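Local coordinates for NEDD8-conjugating enzyme UBC12 (Saccharomyces cerevisiae, PDB 3O2U), which accepts the ubiquitin-like protein Rub1 (NEDD8) from its E1 complex as a thioester and catalyses its attachment to other proteins, chiefly the cullin Cdc53, at residues A[45-50]-A[137-142]; A[69-74]-A[79-84]; A[104-109]-A[156-161]; A[167-172]-A[177-182]. All coordinates share one frame; numbering follows the deposited sequence.

Contact 1: A[45-50]-A[137-142]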
# COMPACT_ATOMS: atom_id res chain seq x y z
N PRO A 45 -3.01 -7.69 15.42
CA PRO A 45 -4.07 -6.79 15.88
C PRO A 45 -3.76 -5.33 15.56
O PRO A 45 -4.66 -4.49 15.58
CB PRO A 45 -4.10 -7.02 17.40
CG PRO A 45 -3.49 -8.37 17.59
CD PRO A 45 -2.44 -8.48 16.53
N THR A 46 -2.51 -5.04 15.23
CA THR A 46 -2.10 -3.68 14.89
C THR A 46 -2.42 -3.31 13.44
O THR A 46 -2.17 -2.18 13.02
CB THR A 46 -0.60 -3.52 15.10
OG1 THR A 46 0.05 -4.66 14.54
CG2 THR A 46 -0.28 -3.42 16.59
N VAL A 47 -2.95 -4.25 12.68
CA VAL A 47 -3.31 -3.97 11.29
C VAL A 47 -4.72 -4.38 10.97
O VAL A 47 -5.11 -5.53 11.18
CB VAL A 47 -2.37 -4.66 10.29
CG1 VAL A 47 -2.82 -4.33 8.84
CG2 VAL A 47 -0.92 -4.22 10.51
N THR A 48 -5.49 -3.45 10.43
CA THR A 48 -6.82 -3.78 9.95
C THR A 48 -6.92 -3.47 8.46
O THR A 48 -6.16 -2.66 7.93
CB THR A 48 -7.88 -3.04 10.76
OG1 THR A 48 -7.74 -1.63 10.55
CG2 THR A 48 -7.70 -3.33 12.24
N LEU A 49 -7.83 -4.14 7.77
CA LEU A 49 -7.89 -4.06 6.32
C LEU A 49 -9.35 -3.97 5.88
O LEU A 49 -10.19 -4.69 6.39
CB LEU A 49 -7.22 -5.29 5.70
CG LEU A 49 -7.11 -5.30 4.17
CD1 LEU A 49 -6.05 -6.25 3.71
CD2 LEU A 49 -8.45 -5.68 3.54
N ASN A 50 -9.62 -3.06 4.94
CA ASN A 50 -10.95 -2.90 4.36
C ASN A 50 -10.86 -3.12 2.87
O ASN A 50 -10.01 -2.51 2.20
CB ASN A 50 -11.47 -1.48 4.62
CG ASN A 50 -11.68 -1.20 6.10
OD1 ASN A 50 -11.23 -0.18 6.63
ND2 ASN A 50 -12.35 -2.12 6.78
N GLY A 137 5.50 -5.42 5.70
CA GLY A 137 6.49 -4.41 5.36
C GLY A 137 6.08 -2.99 5.73
O GLY A 137 6.91 -2.21 6.21
N LEU A 138 4.81 -2.67 5.52
CA LEU A 138 4.28 -1.36 5.90
C LEU A 138 4.31 -1.21 7.43
O LEU A 138 4.66 -0.17 7.97
CB LEU A 138 2.86 -1.19 5.36
CG LEU A 138 2.80 -1.14 3.82
CD1 LEU A 138 1.36 -1.08 3.30
CD2 LEU A 138 3.62 0.02 3.30
N LEU A 139 3.98 -2.27 8.14
CA LEU A 139 4.04 -2.24 9.59
C LEU A 139 5.48 -1.95 10.03
O LEU A 139 5.73 -1.01 10.78
CB LEU A 139 3.56 -3.56 10.16
CG LEU A 139 3.57 -3.65 11.69
CD1 LEU A 139 2.81 -2.48 12.30
CD2 LEU A 139 2.99 -4.98 12.16
N PHE A 140 6.41 -2.75 9.53
CA PHE A 140 7.83 -2.69 9.91
C PHE A 140 8.47 -1.31 9.67
O PHE A 140 9.44 -0.94 10.34
CB PHE A 140 8.59 -3.78 9.14
CG PHE A 140 9.95 -4.10 9.71
CD1 PHE A 140 10.08 -4.74 10.93
CD2 PHE A 140 11.10 -3.79 9.00
CE1 PHE A 140 11.34 -5.04 11.44
CE2 PHE A 140 12.36 -4.08 9.51
CZ PHE A 140 12.48 -4.71 10.73
N LEU A 141 7.94 -0.55 8.72
CA LEU A 141 8.41 0.81 8.49
C LEU A 141 8.26 1.67 9.74
O LEU A 141 9.04 2.59 9.98
CB LEU A 141 7.61 1.48 7.36
CG LEU A 141 7.92 1.20 5.89
CD1 LEU A 141 6.86 1.89 5.04
CD2 LEU A 141 9.30 1.70 5.50
N PHE A 142 7.22 1.40 10.52
CA PHE A 142 6.95 2.20 11.71
C PHE A 142 7.65 1.64 12.94
O PHE A 142 7.89 2.37 13.90
CB PHE A 142 5.44 2.29 11.94
CG PHE A 142 4.72 3.03 10.83
CD1 PHE A 142 4.16 2.33 9.77
CD2 PHE A 142 4.66 4.41 10.82
CE1 PHE A 142 3.51 3.00 8.74
CE2 PHE A 142 4.03 5.10 9.78
CZ PHE A 142 3.47 4.39 8.73
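L139 reaches T46 and V47 because its CG stands anti to the backbone N (chi1 -179°), which swings both methyl groups off helix 131-143 toward the start of strand 47-51. On the other side T46 has OG1 between its backbone N and carbonyl carbon (chi1 45°). This turns the hydroxyl, and not the methyl, to the leucine. The two side chains cross at about a right angle. T46 OG1 lies 3.8 Å from L139 CD2 and 4.2 Å from L139 CD1, so the oxygen rests against both methyls of the isobutyl end. V47 adds one branch: its CG2 is 4.3 Å from L139 CD2. That is a loose apolar touch, made by the same methyl that meets the threonine.

The nearest backbones, at V47 and L139, have CA atoms 7.7 Å apart. Side chains alone bridge this gap. V70 of the neighbouring strand 65-70 also packs on L139, and I135, one helical turn earlier, packs on V47. Helix 131-143 thus lies against one face of the antiparallel sheet of the UBC fold. The contact here is small and partly buried. It rests on van der Waals packing, with little directional force of its own.

Contact 2: A[69-74]-A[79-84]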
# COMPACT_ATOMS: atom_id res chain seq x y z
N ILE A 69 -4.85 -0.19 7.35
CA ILE A 69 -4.68 0.75 8.47
C ILE A 69 -3.69 0.20 9.50
O ILE A 69 -3.96 -0.79 10.18
CB ILE A 69 -6.02 1.03 9.16
CG1 ILE A 69 -7.02 1.60 8.15
CG2 ILE A 69 -5.81 1.99 10.33
CD1 ILE A 69 -8.43 1.76 8.70
N VAL A 70 -2.54 0.86 9.61
CA VAL A 70 -1.50 0.45 10.56
C VAL A 70 -1.60 1.30 11.83
O VAL A 70 -1.52 2.52 11.77
CB VAL A 70 -0.11 0.56 9.90
CG1 VAL A 70 0.98 0.09 10.84
CG2 VAL A 70 -0.08 -0.29 8.61
N ARG A 71 -1.79 0.62 12.97
CA ARG A 71 -1.84 1.27 14.28
C ARG A 71 -0.86 0.56 15.23
O ARG A 71 -1.24 -0.36 15.95
CB ARG A 71 -3.27 1.20 14.85
CG ARG A 71 -3.48 2.02 16.13
CD ARG A 71 -4.96 2.08 16.48
NE ARG A 71 -5.26 2.86 17.69
CZ ARG A 71 -5.30 2.34 18.91
NH1 ARG A 71 -5.04 1.04 19.10
NH2 ARG A 71 -5.59 3.10 19.96
N PRO A 72 0.41 0.96 15.19
CA PRO A 72 1.47 0.29 15.95
C PRO A 72 1.19 0.40 17.44
O PRO A 72 0.63 1.41 17.87
CB PRO A 72 2.71 1.12 15.62
CG PRO A 72 2.40 1.76 14.33
CD PRO A 72 0.93 2.05 14.36
N ASP A 73 1.56 -0.60 18.23
CA ASP A 73 1.37 -0.49 19.67
C ASP A 73 2.69 -0.32 20.41
O ASP A 73 2.74 -0.43 21.64
CB ASP A 73 0.57 -1.67 20.22
CG ASP A 73 1.26 -3.00 20.00
OD1 ASP A 73 2.35 -3.02 19.39
OD2 ASP A 73 0.72 -4.03 20.46
N GLU A 74 3.75 -0.05 19.65
CA GLU A 74 5.07 0.22 20.20
C GLU A 74 5.85 1.13 19.23
O GLU A 74 5.41 1.35 18.10
CB GLU A 74 5.84 -1.09 20.46
CG GLU A 74 6.07 -1.94 19.21
CD GLU A 74 6.81 -3.25 19.51
OE1 GLU A 74 7.01 -3.58 20.70
OE2 GLU A 74 7.20 -3.94 18.54
N TYR A 79 0.38 3.96 18.73
CA TYR A 79 -1.02 4.38 18.82
C TYR A 79 -1.50 5.44 17.81
O TYR A 79 -2.65 5.90 17.88
CB TYR A 79 -1.35 4.75 20.27
CG TYR A 79 -1.19 3.53 21.13
CD1 TYR A 79 -2.21 2.60 21.23
CD2 TYR A 79 0.00 3.27 21.80
CE1 TYR A 79 -2.07 1.46 21.98
CE2 TYR A 79 0.15 2.12 22.57
CZ TYR A 79 -0.90 1.22 22.65
OH TYR A 79 -0.78 0.08 23.40
N GLY A 80 -0.64 5.80 16.87
CA GLY A 80 -1.09 6.57 15.71
C GLY A 80 -1.68 5.64 14.66
O GLY A 80 -1.26 4.49 14.55
N SER A 81 -2.66 6.12 13.89
CA SER A 81 -3.25 5.30 12.83
C SER A 81 -2.87 5.83 11.44
O SER A 81 -3.27 6.93 11.06
CB SER A 81 -4.77 5.24 13.00
OG SER A 81 -5.12 4.52 14.17
N ILE A 82 -2.09 5.06 10.69
CA ILE A 82 -1.68 5.47 9.34
C ILE A 82 -2.35 4.58 8.32
O ILE A 82 -2.15 3.37 8.33
CB ILE A 82 -0.16 5.42 9.15
CG1 ILE A 82 0.56 6.19 10.26
CG2 ILE A 82 0.20 5.98 7.77
CD1 ILE A 82 0.85 5.35 11.53
N ASN A 83 -3.20 5.15 7.47
CA ASN A 83 -3.88 4.33 6.48
C ASN A 83 -3.27 4.47 5.09
O ASN A 83 -2.72 5.51 4.74
CB ASN A 83 -5.41 4.56 6.48
CG ASN A 83 -5.80 6.01 6.22
OD1 ASN A 83 -5.04 6.93 6.48
ND2 ASN A 83 -7.02 6.20 5.70
N PHE A 84 -3.36 3.38 4.32
CA PHE A 84 -2.78 3.30 2.98
C PHE A 84 -3.85 2.74 2.05
O PHE A 84 -4.64 1.88 2.44
CB PHE A 84 -1.59 2.33 2.92
CG PHE A 84 -0.44 2.73 3.80
CD1 PHE A 84 0.65 3.44 3.28
CD2 PHE A 84 -0.43 2.39 5.15
CE1 PHE A 84 1.73 3.79 4.11
CE2 PHE A 84 0.65 2.73 5.97
CZ PHE A 84 1.73 3.44 5.45
O HOH W 1 -5.55 6.10 19.69
O HOH W 2 -4.91 5.65 16.46
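V70 and I82 form the hydrogen-bonded antiparallel pair at the centre of this hairpin. V70 N donates a hydrogen bond to I82 O at 2.8 Å, and I82 N donates one to V70 O at the same length; both bonds are nearly straight. Next to them, I69 and N83 are a non-hydrogen-bonded pair whose side chains lie side by side, with I69 CG1 3.8 Å from N83 CB. Toward the turn, Y79 N binds P72 O at 2.7 Å.

R71 runs extended along the hairpin, CG anti to the backbone N (chi1 -171°), and its CD passes S81 OG at 3.4 Å. NH2 then meets the rim of the Y79 ring, 3.6 Å from CD1 and in the ring plane. The guanidinium and ring planes stand 82° apart, so this is no stack. The other end of the ring is near D73, whose CA lies over one face. One water accepts from R71 NE. It lies 2.7 Å from Y79 O and can donate there, though it has more acceptors near than protons. It also bonds to S81 OG.

Further out, F142 of helix 131-143 packs on P72, I82 and F84, and K103 binds N83 OD1. Backbone bonds therefore fix the strand pairing, while waters at NE and NH2 probably ease the R71 charge.

Contact 3: A[104-109]-A[156-161]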
# COMPACT_ATOMS: atom_id res chain seq x y z
N LYS A 104 -0.70 12.78 5.82
CA LYS A 104 0.56 13.51 5.90
C LYS A 104 1.23 13.12 7.21
O LYS A 104 0.77 13.50 8.30
CB LYS A 104 0.31 15.02 5.88
CG LYS A 104 -0.52 15.49 4.69
CD LYS A 104 -0.42 17.01 4.53
CE LYS A 104 -1.48 17.55 3.58
NZ LYS A 104 -1.88 18.96 3.94
N ILE A 105 2.30 12.35 7.11
CA ILE A 105 3.00 11.93 8.32
C ILE A 105 4.50 12.20 8.26
O ILE A 105 5.10 12.26 7.18
CB ILE A 105 2.71 10.44 8.68
CG1 ILE A 105 3.38 9.50 7.70
CG2 ILE A 105 1.20 10.15 8.74
CD1 ILE A 105 3.73 8.18 8.34
N PHE A 106 5.10 12.36 9.43
CA PHE A 106 6.53 12.67 9.53
C PHE A 106 7.31 11.36 9.60
O PHE A 106 7.45 10.78 10.66
CB PHE A 106 6.78 13.48 10.79
CG PHE A 106 8.12 14.15 10.83
CD1 PHE A 106 8.44 15.14 9.91
CD2 PHE A 106 9.04 13.81 11.80
CE1 PHE A 106 9.66 15.77 9.95
CE2 PHE A 106 10.28 14.43 11.84
CZ PHE A 106 10.59 15.41 10.92
N HIS A 107 7.77 10.89 8.45
CA HIS A 107 8.48 9.61 8.39
C HIS A 107 9.50 9.67 7.26
O HIS A 107 9.20 10.13 6.16
CB HIS A 107 7.48 8.47 8.16
CG HIS A 107 8.10 7.11 8.22
ND1 HIS A 107 7.89 6.25 9.26
CD2 HIS A 107 8.95 6.48 7.37
CE1 HIS A 107 8.56 5.13 9.05
NE2 HIS A 107 9.22 5.25 7.91
N PRO A 108 10.73 9.20 7.52
CA PRO A 108 11.79 9.33 6.51
C PRO A 108 11.43 8.65 5.19
O PRO A 108 11.86 9.10 4.13
CB PRO A 108 12.99 8.62 7.15
CG PRO A 108 12.45 7.87 8.32
CD PRO A 108 11.19 8.55 8.75
N ASN A 109 10.61 7.60 5.24
CA ASN A 109 10.38 6.78 4.06
C ASN A 109 9.06 7.08 3.31
O ASN A 109 8.72 6.39 2.34
CB ASN A 109 10.53 5.30 4.42
CG ASN A 109 11.80 5.02 5.23
OD1 ASN A 109 11.76 4.43 6.31
ND2 ASN A 109 12.94 5.46 4.71
N ALA A 156 14.38 12.25 8.07
CA ALA A 156 15.65 11.52 7.98
C ALA A 156 16.73 12.19 8.84
O ALA A 156 17.45 11.53 9.57
CB ALA A 156 16.11 11.39 6.53
N LYS A 157 16.81 13.52 8.76
CA LYS A 157 17.77 14.27 9.57
C LYS A 157 17.53 14.09 11.06
O LYS A 157 18.46 13.81 11.81
CB LYS A 157 17.74 15.76 9.23
CG LYS A 157 18.30 16.10 7.86
CD LYS A 157 18.07 17.57 7.54
CE LYS A 157 18.46 17.90 6.10
NZ LYS A 157 17.79 19.15 5.62
N LEU A 158 16.28 14.26 11.49
CA LEU A 158 15.93 14.18 12.91
C LEU A 158 16.19 12.81 13.52
O LEU A 158 16.51 12.69 14.70
CB LEU A 158 14.47 14.55 13.12
CG LEU A 158 14.21 15.90 13.77
CD1 LEU A 158 13.59 16.87 12.77
CD2 LEU A 158 13.31 15.71 14.97
N LEU A 159 16.00 11.77 12.71
CA LEU A 159 16.17 10.40 13.19
C LEU A 159 17.65 10.19 13.49
O LEU A 159 18.01 9.54 14.47
CB LEU A 159 15.67 9.41 12.13
CG LEU A 159 15.62 7.93 12.52
CD1 LEU A 159 14.94 7.72 13.87
CD2 LEU A 159 14.94 7.12 11.43
N CYS A 160 18.51 10.76 12.65
CA CYS A 160 19.95 10.73 12.89
C CYS A 160 20.33 11.56 14.11
O CYS A 160 21.24 11.20 14.85
CB CYS A 160 20.70 11.23 11.66
SG CYS A 160 20.42 10.24 10.17
N GLU A 161 19.61 12.66 14.33
CA GLU A 161 19.88 13.56 15.45
C GLU A 161 19.51 12.99 16.82
O GLU A 161 19.52 13.72 17.82
CB GLU A 161 19.14 14.89 15.26
CG GLU A 161 19.96 16.01 14.64
CD GLU A 161 19.17 17.30 14.55
OE1 GLU A 161 18.29 17.51 15.41
OE2 GLU A 161 19.42 18.10 13.62
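F106 and L158 make the aromatic part of this contact. L158 CD1 meets CZ of the F106 ring at 3.8 Å, near the ring plane, so the methyl touches the edge. The two side chains cross at about a right angle. F106 holds CG anti to its backbone N (chi1 -165°), and this extends the ring from the loop to the helix.

The aliphatic part centres on P108, which meets two helix residues with different ring atoms. Its CB lies 4.0 Å from A156 N and 4.2 Å from A156 CB. This is the closest backbone approach, with the P108 and A156 CA atoms 4.7 Å apart. Its CG touches L159 CD2 at 4.1 Å, and these side chains also cross nearly square. The side chain of P108 is about 8 Å from that of C117, the predicted thioester cysteine.

The polar bond here lies within the loop. H107 NE2 donates to N109 OD1 at 3.1 Å, with an N-H...O angle of 140°. The H107 side chain leaves its CA away from the helix, and its ring meets F142 edge-to-face.

Y184 meets the F106 ring edge-to-face. Helix 153-160 thus packs on the loop that follows strand 98-101. Helix 163-174 adds F166 against both leucines and A169 against L158.

Contact 4: A[167-172]-A[177-182]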
# COMPACT_ATOMS: atom_id res chain seq x y z
N ALA A 167 11.56 11.29 18.57
CA ALA A 167 10.37 10.86 19.29
C ALA A 167 9.41 12.02 19.54
O ALA A 167 8.20 11.87 19.43
CB ALA A 167 10.73 10.18 20.59
N GLU A 168 9.96 13.18 19.89
CA GLU A 168 9.12 14.33 20.20
C GLU A 168 8.58 14.99 18.93
O GLU A 168 7.47 15.52 18.93
CB GLU A 168 9.87 15.33 21.07
CG GLU A 168 10.07 14.86 22.51
CD GLU A 168 10.80 15.89 23.36
OE1 GLU A 168 11.31 16.88 22.79
OE2 GLU A 168 10.87 15.70 24.59
N ALA A 169 9.38 14.96 17.87
CA ALA A 169 8.93 15.48 16.58
C ALA A 169 7.77 14.64 16.02
O ALA A 169 6.85 15.18 15.41
CB ALA A 169 10.07 15.48 15.60
N VAL A 170 7.84 13.33 16.24
CA VAL A 170 6.81 12.42 15.77
C VAL A 170 5.53 12.63 16.58
O VAL A 170 4.43 12.70 16.02
CB VAL A 170 7.28 10.95 15.84
CG1 VAL A 170 6.11 10.02 15.63
CG2 VAL A 170 8.35 10.70 14.79
N ARG A 171 5.69 12.76 17.89
CA ARG A 171 4.55 13.03 18.77
C ARG A 171 3.85 14.34 18.41
O ARG A 171 2.62 14.39 18.41
CB ARG A 171 4.97 13.03 20.25
CG ARG A 171 5.48 11.67 20.77
CD ARG A 171 5.52 11.61 22.32
NE ARG A 171 6.81 12.04 22.89
CZ ARG A 171 7.62 11.27 23.61
NH1 ARG A 171 7.30 10.00 23.86
NH2 ARG A 171 8.75 11.76 24.08
N LEU A 172 4.62 15.38 18.10
CA LEU A 172 4.03 16.66 17.69
C LEU A 172 3.27 16.53 16.37
O LEU A 172 2.13 16.98 16.24
CB LEU A 172 5.12 17.72 17.52
CG LEU A 172 4.75 19.01 16.77
CD1 LEU A 172 3.72 19.81 17.55
CD2 LEU A 172 6.00 19.87 16.54
N GLY A 177 0.69 18.78 14.55
CA GLY A 177 1.62 19.89 14.62
C GLY A 177 2.47 20.04 13.38
O GLY A 177 2.39 19.22 12.46
N SER A 178 3.29 21.08 13.36
CA SER A 178 4.11 21.37 12.19
C SER A 178 5.59 21.26 12.51
O SER A 178 6.01 21.58 13.62
CB SER A 178 3.82 22.77 11.66
OG SER A 178 2.51 22.85 11.14
N ILE A 179 6.36 20.79 11.54
CA ILE A 179 7.80 20.85 11.62
C ILE A 179 8.30 21.59 10.40
O ILE A 179 7.79 21.39 9.29
CB ILE A 179 8.43 19.46 11.74
CG1 ILE A 179 8.30 18.96 13.17
CG2 ILE A 179 9.90 19.52 11.34
CD1 ILE A 179 8.67 17.52 13.37
N GLU A 180 9.29 22.45 10.61
CA GLU A 180 9.62 23.47 9.64
C GLU A 180 8.31 24.20 9.34
O GLU A 180 7.68 24.74 10.25
CB GLU A 180 10.27 22.88 8.39
CG GLU A 180 11.62 22.20 8.66
CD GLU A 180 12.70 23.16 9.14
OE1 GLU A 180 12.96 24.17 8.44
OE2 GLU A 180 13.30 22.92 10.21
N HIS A 181 7.88 24.21 8.09
CA HIS A 181 6.64 24.92 7.79
C HIS A 181 5.57 24.02 7.16
O HIS A 181 4.63 24.50 6.51
CB HIS A 181 6.92 26.13 6.91
CG HIS A 181 7.72 27.19 7.61
ND1 HIS A 181 9.03 26.99 7.99
CD2 HIS A 181 7.41 28.45 7.98
CE1 HIS A 181 9.49 28.08 8.57
NE2 HIS A 181 8.53 28.98 8.58
N VAL A 182 5.70 22.72 7.35
CA VAL A 182 4.69 21.80 6.86
C VAL A 182 3.85 21.24 8.00
O VAL A 182 4.37 20.83 9.03
CB VAL A 182 5.30 20.71 5.94
CG1 VAL A 182 6.81 20.76 5.99
CG2 VAL A 182 4.76 19.32 6.27
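L172 and G177 share the backbone hydrogen bond of this contact. G177 N donates to L172 O at 2.9 Å, somewhat bent (N-H...O 147°). It ties the last turns of helix 163-174 to the start of the segment that follows.

Apolar packing does the rest. L172 CG is anti to the backbone N (chi1 165°), which spreads its two methyls over the returning chain. CD1 lies 3.6 Å from G177 CA. CD2 sits against S178 O at 3.4 Å and meets I179 CG1 at 4.2 Å; the leucine and isoleucine side chains cross at a slant. I179 reaches further back along the helix with its CD1. That methyl is 3.3 Å from A169 CB, tighter than a usual carbon-carbon contact, and 3.6 Å from A169 O. F106 packs on both A169 and I179.

Within 177-182, I179 and V182 bond to each other through their backbones in both directions. They close a type II' beta turn with E180 and H181 at its corners. A helix C terminus therefore leads through a short link into a small beta hairpin of two short strands, 178-179 and 182-183, joined by that turn and folded back on the helix.

How the contacts relate
From the N terminus, after helices 3-21 and 29-39, the chain enters strand 47-51, which contact 1 later joins to helix 131-143, closing a loop of 86 residues. Contact 2 is nested inside that loop. It closes the short turn between strands 65-70 and 82-87, and strand 47-51 extends the same sheet beside 65-70. Contact 3 crosses contact 1: its loop 104-109 lies before helix 131-143, while its partner, helix 153-160, comes after. Contact 4 follows in series, closing the short link from helix 163-174 to strand 178-179. Contacts 3 and 4 touch through F106, L158, A169 and I179. F142 and I105 connect contact 3 to the sheet-and-helix core.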